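Local coordinates for putative phophotriesterase (Proteus mirabilis, PDB 3RHG), which probably hydrolyses ester bonds as a zinc-dependent amidohydrolase of the phosphotriesterase family, holding two metal ions in each subunit, at residues T7-V12 with Q110-T115; E75-E80 with N307-V312. All coordinates share one frame; numbering follows the deposited sequence.

Contact 1: residues T7-V12 with Q110-T115; sequences TVTGPV and QVAELT
Two methyl groups at the tip of a β hairpin, CG2 of V8 and CG2 of T9, converge on the single methyl of A112 in helix 105-115. V8 CG2 lies 3.7 Å and T9 CG2 3.9 Å from A112 CB. T9 CG2 also runs past the aliphatic part of E113, 4.3 Å from its CG, while the carboxylate of E113 forms a salt bridge with K109. The contact is small and entirely apolar. With OG1 of T9 between the backbone N and the carbonyl carbon (chi1 62°), CG2 is left anti to the carbonyl carbon and meets the helix.

Behind these methyls the hairpin is braced by T7. T7 and G10 bound a type I turn, and T7 OG1 accepts from T9 N at 3.1 Å, an ST turn. The same hydroxyl donates to G10 O at 2.7 Å, in the carbonyl plane and on a lone pair, and T7 N grips this oxygen too. The phi of 127° at G10, where a CB would jam against T9 O, calls for glycine. The turn joins the antiparallel strands 4-7 and 10-13; V8 and A112 both rest on V119 of strand 118-123, and V111 packs against I74 and L81 of helix 74-86.

Contact 2: residues E75-E80 with N307-V312; sequences EDVIFE and NGWGFV
This is a buried, water-bridged packing contact between helix 74-86 and the loop that leads into helix 311-322, with the six-membered edge of the W309 indole turned to the helix. CZ3 sits 3.6 Å from E80 CB, and V77 O approaches the ring edge near its plane, 3.8 Å from CZ3. CH2 meets V77 CG1 at 4.2 Å, a methyl set anti to the backbone N (chi1 175°) and thereby on the side of the V77 carbonyl that meets the ring.

One water ties the backbones together. It donates to E80 O and to E80 OE1, each at 2.7 Å, and accepts from W309 N at 2.9 Å. The bend of the E80 chain at chi2 (-70°) brings OE1 round to this water. OE1 also accepts from A302 N, and OE2 accepts from K303 N. G308, at positive phi, passes with CA 3.7 Å from E80 OE1. The pyrrole end of W309 reaches inward, NE1 making a weak hydrogen bond to E24 OE1, next in sequence to the zinc ligand H25. The helix after the first strand (19-24) here meets the loop after the last (289-291), where the (β/α)8 barrel closes, with W309 behind the metal ligands.

Contacts 1 and 2 have centres about 17 Å apart and interlock along the chain, each having one segment between the two of the other. Helices 74-86 and 105-115 connect them directly: I78 CD1 packs 3.6 Å from L114 CD1, and I78 CG1 lies 4.1 Å from T115 CG2. These helices follow one another around the barrel, separated by strand 89-94. Their relation to the active site differs. Contact 1 lies away from the metals, where the N-terminal hairpin meets helix 105-115. In contact 2, the side chain of W309 lies about 6 Å from that of the zinc ligand H25, about 10 Å from a zinc ion and about 12 Å from the bound benzoic acid.

Contact 1: residues T7-V12 with Q110-T115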
ATOM      1  N   THR A   7      24.497 -11.596  21.160  1.00 20.52           N
ATOM      2  CA  THR A   7      23.705 -10.375  21.216  1.00 18.78           C
ATOM      3  C   THR A   7      24.540  -9.268  21.848  1.00 19.35           C
ATOM      4  O   THR A   7      25.648  -9.527  22.347  1.00 19.60           O
ATOM      5  CB  THR A   7      22.398 -10.543  22.051  1.00 19.54           C
ATOM      6  OG1 THR A   7      22.689 -10.394  23.445  1.00 20.86           O
ATOM      7  CG2 THR A   7      21.693 -11.874  21.747  1.00 21.69           C
ATOM      8  N   VAL A   8      23.993  -8.051  21.866  1.00 19.82           N
ATOM      9  CA  VAL A   8      24.709  -6.904  22.421  1.00 19.23           C
ATOM     10  C   VAL A   8      24.855  -6.982  23.954  1.00 22.33           C
ATOM     11  O   VAL A   8      25.566  -6.166  24.569  1.00 21.91           O
ATOM     12  CB  VAL A   8      24.047  -5.559  22.010  1.00 19.98           C
ATOM     13  CG1 VAL A   8      24.113  -5.357  20.491  1.00 21.13           C
ATOM     14  CG2 VAL A   8      22.588  -5.482  22.502  1.00 20.99           C
ATOM     15  N   THR A   9      24.206  -7.973  24.568  1.00 23.08           N
ATOM     16  CA  THR A   9      24.386  -8.205  26.001  1.00 24.87           C
ATOM     17  C   THR A   9      24.860  -9.622  26.323  1.00 25.79           C
ATOM     18  O   THR A   9      24.815 -10.045  27.481  1.00 30.08           O
ATOM     19  CB  THR A   9      23.100  -7.919  26.787  1.00 26.53           C
ATOM     20  OG1 THR A   9      22.068  -8.807  26.345  1.00 26.84           O
ATOM     21  CG2 THR A   9      22.663  -6.457  26.583  1.00 31.07           C
ATOM     22  N   GLY A  10      25.310 -10.363  25.312  1.00 21.90           N
ATOM     23  CA  GLY A  10      25.865 -11.690  25.566  1.00 22.88           C
ATOM     24  C   GLY A  10      25.222 -12.764  24.710  1.00 22.47           C
ATOM     25  O   GLY A  10      24.283 -12.485  23.938  1.00 21.53           O
ATOM     26  N   PRO A  11      25.748 -13.989  24.812  1.00 22.67           N
ATOM     27  CA  PRO A  11      25.254 -15.100  24.001  1.00 22.83           C
ATOM     28  C   PRO A  11      23.881 -15.609  24.443  1.00 22.22           C
ATOM     29  O   PRO A  11      23.572 -15.673  25.650  1.00 24.27           O
ATOM     30  CB  PRO A  11      26.327 -16.176  24.192  1.00 21.45           C
ATOM     31  CG  PRO A  11      26.880 -15.905  25.579  1.00 22.23           C
ATOM     32  CD  PRO A  11      26.923 -14.372  25.628  1.00 23.46           C
ATOM     33  N   VAL A  12      23.060 -15.939  23.454  1.00 21.39           N
ATOM     34  CA  VAL A  12      21.759 -16.552  23.683  1.00 19.73           C
ATOM     35  C   VAL A  12      21.700 -17.859  22.902  1.00 19.82           C
ATOM     36  O   VAL A  12      22.020 -17.909  21.723  1.00 22.99           O
ATOM     37  CB  VAL A  12      20.643 -15.571  23.246  1.00 22.94           C
ATOM     38  CG1 VAL A  12      19.272 -16.240  23.173  1.00 24.93           C
ATOM     39  CG2 VAL A  12      20.625 -14.346  24.202  1.00 23.48           C
ATOM     40  N   GLN A 110      21.400  -0.322  24.924  1.00 25.75           N
ATOM     41  CA  GLN A 110      20.425   0.340  25.786  0.50 25.62           C
ATOM     42  C   GLN A 110      19.031  -0.241  25.574  1.00 25.62           C
ATOM     43  O   GLN A 110      18.281  -0.486  26.531  1.00 27.77           O
ATOM     44  CB  GLN A 110      20.414   1.851  25.530  0.50 27.69           C
ATOM     45  CG  GLN A 110      21.626   2.596  26.103  0.50 28.79           C
ATOM     46  CD  GLN A 110      21.844   3.956  25.450  0.50 31.72           C
ATOM     47  OE1 GLN A 110      20.899   4.695  25.192  0.50 34.62           O
ATOM     48  NE2 GLN A 110      23.097   4.281  25.176  0.50 37.29           N
ATOM     49  N   VAL A 111      18.672  -0.447  24.314  1.00 24.98           N
ATOM     50  CA  VAL A 111      17.358  -1.013  24.005  1.00 26.41           C
ATOM     51  C   VAL A 111      17.205  -2.440  24.541  1.00 25.90           C
ATOM     52  O   VAL A 111      16.160  -2.816  25.094  1.00 27.18           O
ATOM     53  CB  VAL A 111      17.087  -0.985  22.480  1.00 27.64           C
ATOM     54  CG1 VAL A 111      15.903  -1.892  22.123  1.00 31.63           C
ATOM     55  CG2 VAL A 111      16.858   0.449  22.039  1.00 31.02           C
ATOM     56  N   ALA A 112      18.238  -3.245  24.351  1.00 23.69           N
ATOM     57  CA  ALA A 112      18.221  -4.605  24.856  1.00 24.41           C
ATOM     58  C   ALA A 112      17.971  -4.604  26.366  1.00 25.00           C
ATOM     59  O   ALA A 112      17.156  -5.375  26.889  1.00 28.30           O
ATOM     60  CB  ALA A 112      19.533  -5.314  24.520  1.00 23.34           C
ATOM     61  N   GLU A 113      18.684  -3.731  27.068  1.00 28.14           N
ATOM     62  CA  GLU A 113      18.590  -3.657  28.516  1.00 27.39           C
ATOM     63  C   GLU A 113      17.202  -3.185  28.976  1.00 28.93           C
ATOM     64  O   GLU A 113      16.630  -3.717  29.933  1.00 30.97           O
ATOM     65  CB  GLU A 113      19.669  -2.723  29.045  1.00 30.37           C
ATOM     66  CG  GLU A 113      21.060  -3.300  28.947  1.00 32.40           C
ATOM     67  CD  GLU A 113      22.129  -2.288  29.313  1.00 39.29           C
ATOM     68  OE1 GLU A 113      21.832  -1.072  29.242  1.00 45.72           O
ATOM     69  OE2 GLU A 113      23.260  -2.703  29.668  1.00 45.08           O
ATOM     70  N   LEU A 114      16.656  -2.192  28.291  1.00 27.04           N
ATOM     71  CA  LEU A 114      15.371  -1.620  28.699  1.00 29.91           C
ATOM     72  C   LEU A 114      14.178  -2.522  28.367  1.00 30.25           C
ATOM     73  O   LEU A 114      13.194  -2.538  29.098  1.00 34.47           O
ATOM     74  CB  LEU A 114      15.171  -0.227  28.093  1.00 31.22           C
ATOM     75  CG  LEU A 114      16.148   0.813  28.640  1.00 30.17           C
ATOM     76  CD1 LEU A 114      16.182   2.035  27.763  1.00 31.27           C
ATOM     77  CD2 LEU A 114      15.791   1.190  30.076  1.00 34.79           C
ATOM     78  N   THR A 115      14.271  -3.267  27.266  1.00 30.32           N
ATOM     79  CA  THR A 115      13.125  -4.025  26.768  1.00 28.17           C
ATOM     80  C   THR A 115      13.217  -5.503  27.064  1.00 26.97           C
ATOM     81  O   THR A 115      12.201  -6.194  27.078  1.00 31.45           O
ATOM     82  CB  THR A 115      12.977  -3.907  25.250  1.00 27.95           C
ATOM     83  OG1 THR A 115      14.113  -4.504  24.607  1.00 27.08           O
ATOM     84  CG2 THR A 115      12.857  -2.458  24.838  1.00 28.64           C
TER

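Contact 2: residues E75-E80 with N307-V312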
ATOM      1  N   GLU A  75      13.400   6.571  22.292  1.00 30.37           N
ATOM      2  CA  GLU A  75      12.011   6.526  22.766  0.50 31.31           C
ATOM      3  C   GLU A  75      11.090   5.966  21.681  1.00 31.35           C
ATOM      4  O   GLU A  75      10.177   5.172  21.948  1.00 31.70           O
ATOM      5  CB  GLU A  75      11.521   7.928  23.161  0.50 35.59           C
ATOM      6  CG  GLU A  75      12.596   8.872  23.707  0.50 40.40           C
ATOM      7  CD  GLU A  75      13.220   9.761  22.627  0.50 43.79           C
ATOM      8  OE1 GLU A  75      14.429   9.604  22.363  0.50 44.27           O
ATOM      9  OE2 GLU A  75      12.508  10.616  22.045  0.50 43.65           O
ATOM     10  N   ASP A  76      11.313   6.415  20.448  1.00 28.56           N
ATOM     11  CA  ASP A  76      10.484   5.967  19.323  1.00 28.86           C
ATOM     12  C   ASP A  76      10.730   4.495  19.014  1.00 27.18           C
ATOM     13  O   ASP A  76       9.793   3.723  18.769  1.00 27.82           O
ATOM     14  CB  ASP A  76      10.777   6.797  18.076  1.00 29.22           C
ATOM     15  CG  ASP A  76      10.266   8.225  18.189  1.00 34.41           C
ATOM     16  OD1 ASP A  76       9.181   8.435  18.770  1.00 44.37           O
ATOM     17  OD2 ASP A  76      10.949   9.137  17.689  1.00 38.15           O
ATOM     18  N   VAL A  77      12.003   4.109  19.001  1.00 26.23           N
ATOM     19  CA  VAL A  77      12.374   2.705  18.765  1.00 25.20           C
ATOM     20  C   VAL A  77      11.787   1.753  19.828  1.00 26.43           C
ATOM     21  O   VAL A  77      11.225   0.702  19.499  1.00 25.23           O
ATOM     22  CB  VAL A  77      13.915   2.559  18.637  1.00 23.12           C
ATOM     23  CG1 VAL A  77      14.322   1.078  18.515  1.00 27.97           C
ATOM     24  CG2 VAL A  77      14.426   3.361  17.430  1.00 24.44           C
ATOM     25  N   ILE A  78      11.900   2.126  21.101  1.00 25.52           N
ATOM     26  CA  ILE A  78      11.350   1.302  22.175  1.00 24.91           C
ATOM     27  C   ILE A  78       9.829   1.199  22.046  1.00 26.44           C
ATOM     28  O   ILE A  78       9.256   0.120  22.213  1.00 26.94           O
ATOM     29  CB  ILE A  78      11.751   1.835  23.558  1.00 27.46           C
ATOM     30  CG1 ILE A  78      13.232   1.539  23.804  1.00 31.51           C
ATOM     31  CG2 ILE A  78      10.879   1.215  24.646  1.00 31.37           C
ATOM     32  CD1 ILE A  78      13.791   2.172  25.052  1.00 38.67           C
ATOM     33  N   PHE A  79       9.166   2.316  21.739  1.00 24.36           N
ATOM     34  CA  PHE A  79       7.730   2.286  21.558  1.00 28.58           C
ATOM     35  C   PHE A  79       7.348   1.285  20.458  1.00 26.44           C
ATOM     36  O   PHE A  79       6.430   0.489  20.607  1.00 28.34           O
ATOM     37  CB  PHE A  79       7.216   3.685  21.215  1.00 31.21           C
ATOM     38  CG  PHE A  79       5.729   3.774  21.143  1.00 38.33           C
ATOM     39  CD1 PHE A  79       4.971   3.898  22.305  1.00 45.48           C
ATOM     40  CD2 PHE A  79       5.077   3.743  19.920  1.00 42.09           C
ATOM     41  CE1 PHE A  79       3.595   3.984  22.243  1.00 51.52           C
ATOM     42  CE2 PHE A  79       3.687   3.831  19.857  1.00 46.02           C
ATOM     43  CZ  PHE A  79       2.953   3.948  21.019  1.00 48.48           C
ATOM     44  N   GLU A  80       8.074   1.317  19.350  1.00 24.99           N
ATOM     45  CA  GLU A  80       7.778   0.431  18.229  1.00 26.69           C
ATOM     46  C   GLU A  80       8.110  -1.022  18.547  1.00 24.53           C
ATOM     47  O   GLU A  80       7.395  -1.941  18.136  1.00 26.11           O
ATOM     48  CB  GLU A  80       8.535   0.897  16.994  1.00 25.47           C
ATOM     49  CG  GLU A  80       7.935   2.172  16.411  1.00 26.69           C
ATOM     50  CD  GLU A  80       6.573   1.922  15.780  1.00 27.32           C
ATOM     51  OE1 GLU A  80       6.456   0.941  15.002  1.00 27.98           O
ATOM     52  OE2 GLU A  80       5.628   2.708  16.051  1.00 27.38           O
ATOM     53  N   ASN A 307       3.752  -0.160   8.935  1.00 21.24           N
ATOM     54  CA  ASN A 307       3.386  -1.473   9.441  1.00 21.10           C
ATOM     55  C   ASN A 307       4.140  -1.944  10.680  1.00 20.43           C
ATOM     56  O   ASN A 307       3.740  -2.932  11.294  1.00 22.91           O
ATOM     57  CB  ASN A 307       3.394  -2.514   8.324  1.00 21.72           C
ATOM     58  CG  ASN A 307       2.283  -2.252   7.314  1.00 24.30           C
ATOM     59  OD1 ASN A 307       1.135  -1.993   7.702  1.00 27.48           O
ATOM     60  ND2 ASN A 307       2.621  -2.267   6.028  1.00 23.12           N
ATOM     61  N   GLY A 308       5.188  -1.211  11.072  1.00 22.25           N
ATOM     62  CA  GLY A 308       5.913  -1.508  12.300  1.00 23.19           C
ATOM     63  C   GLY A 308       6.577  -2.874  12.312  1.00 20.45           C
ATOM     64  O   GLY A 308       6.902  -3.425  11.238  1.00 22.14           O
ATOM     65  N   TRP A 309       6.794  -3.420  13.517  1.00 21.24           N
ATOM     66  CA  TRP A 309       7.542  -4.662  13.697  1.00 20.42           C
ATOM     67  C   TRP A 309       6.653  -5.841  14.061  1.00 20.29           C
ATOM     68  O   TRP A 309       7.153  -6.961  14.245  1.00 22.29           O
ATOM     69  CB  TRP A 309       8.661  -4.501  14.734  1.00 22.12           C
ATOM     70  CG  TRP A 309       9.911  -3.857  14.164  1.00 20.58           C
ATOM     71  CD1 TRP A 309      10.555  -4.214  13.008  1.00 21.43           C
ATOM     72  CD2 TRP A 309      10.669  -2.771  14.722  1.00 21.26           C
ATOM     73  NE1 TRP A 309      11.677  -3.437  12.828  1.00 20.76           N
ATOM     74  CE2 TRP A 309      11.755  -2.530  13.855  1.00 21.66           C
ATOM     75  CE3 TRP A 309      10.524  -1.964  15.865  1.00 23.87           C
ATOM     76  CZ2 TRP A 309      12.691  -1.509  14.089  1.00 21.40           C
ATOM     77  CZ3 TRP A 309      11.470  -0.981  16.115  1.00 22.69           C
ATOM     78  CH2 TRP A 309      12.532  -0.747  15.217  1.00 21.50           C
ATOM     79  N   GLY A 310       5.339  -5.606  14.146  1.00 20.66           N
ATOM     80  CA  GLY A 310       4.422  -6.693  14.471  1.00 21.67           C
ATOM     81  C   GLY A 310       3.775  -7.314  13.245  1.00 22.71           C
ATOM     82  O   GLY A 310       3.068  -8.315  13.335  1.00 24.64           O
ATOM     83  N   PHE A 311       4.018  -6.734  12.084  1.00 20.69           N
ATOM     84  CA  PHE A 311       3.261  -7.086  10.889  1.00 21.28           C
ATOM     85  C   PHE A 311       3.525  -8.513  10.368  1.00 20.65           C
ATOM     86  O   PHE A 311       2.593  -9.273  10.056  1.00 23.08           O
ATOM     87  CB  PHE A 311       3.526  -6.062   9.785  1.00 20.58           C
ATOM     88  CG  PHE A 311       2.658  -6.264   8.574  1.00 21.80           C
ATOM     89  CD1 PHE A 311       1.377  -5.719   8.527  1.00 22.12           C
ATOM     90  CD2 PHE A 311       3.103  -7.027   7.503  1.00 25.77           C
ATOM     91  CE1 PHE A 311       0.552  -5.919   7.415  1.00 21.67           C
ATOM     92  CE2 PHE A 311       2.292  -7.236   6.393  1.00 24.72           C
ATOM     93  CZ  PHE A 311       1.011  -6.680   6.347  1.00 21.46           C
ATOM     94  N   VAL A 312       4.792  -8.887  10.264  1.00 20.21           N
ATOM     95  CA  VAL A 312       5.139 -10.245   9.800  1.00 19.78           C
ATOM     96  C   VAL A 312       4.513 -11.328  10.679  1.00 20.90           C
ATOM     97  O   VAL A 312       3.763 -12.179  10.182  1.00 22.19           O
ATOM     98  CB  VAL A 312       6.670 -10.413   9.612  1.00 19.17           C
ATOM     99  CG1 VAL A 312       7.074 -11.900   9.571  1.00 23.07           C
ATOM    100  CG2 VAL A 312       7.109  -9.720   8.330  1.00 22.52           C
TER
HETATM  101  O   HOH W   1       6.117  -1.662  15.745  1.00 26.20           O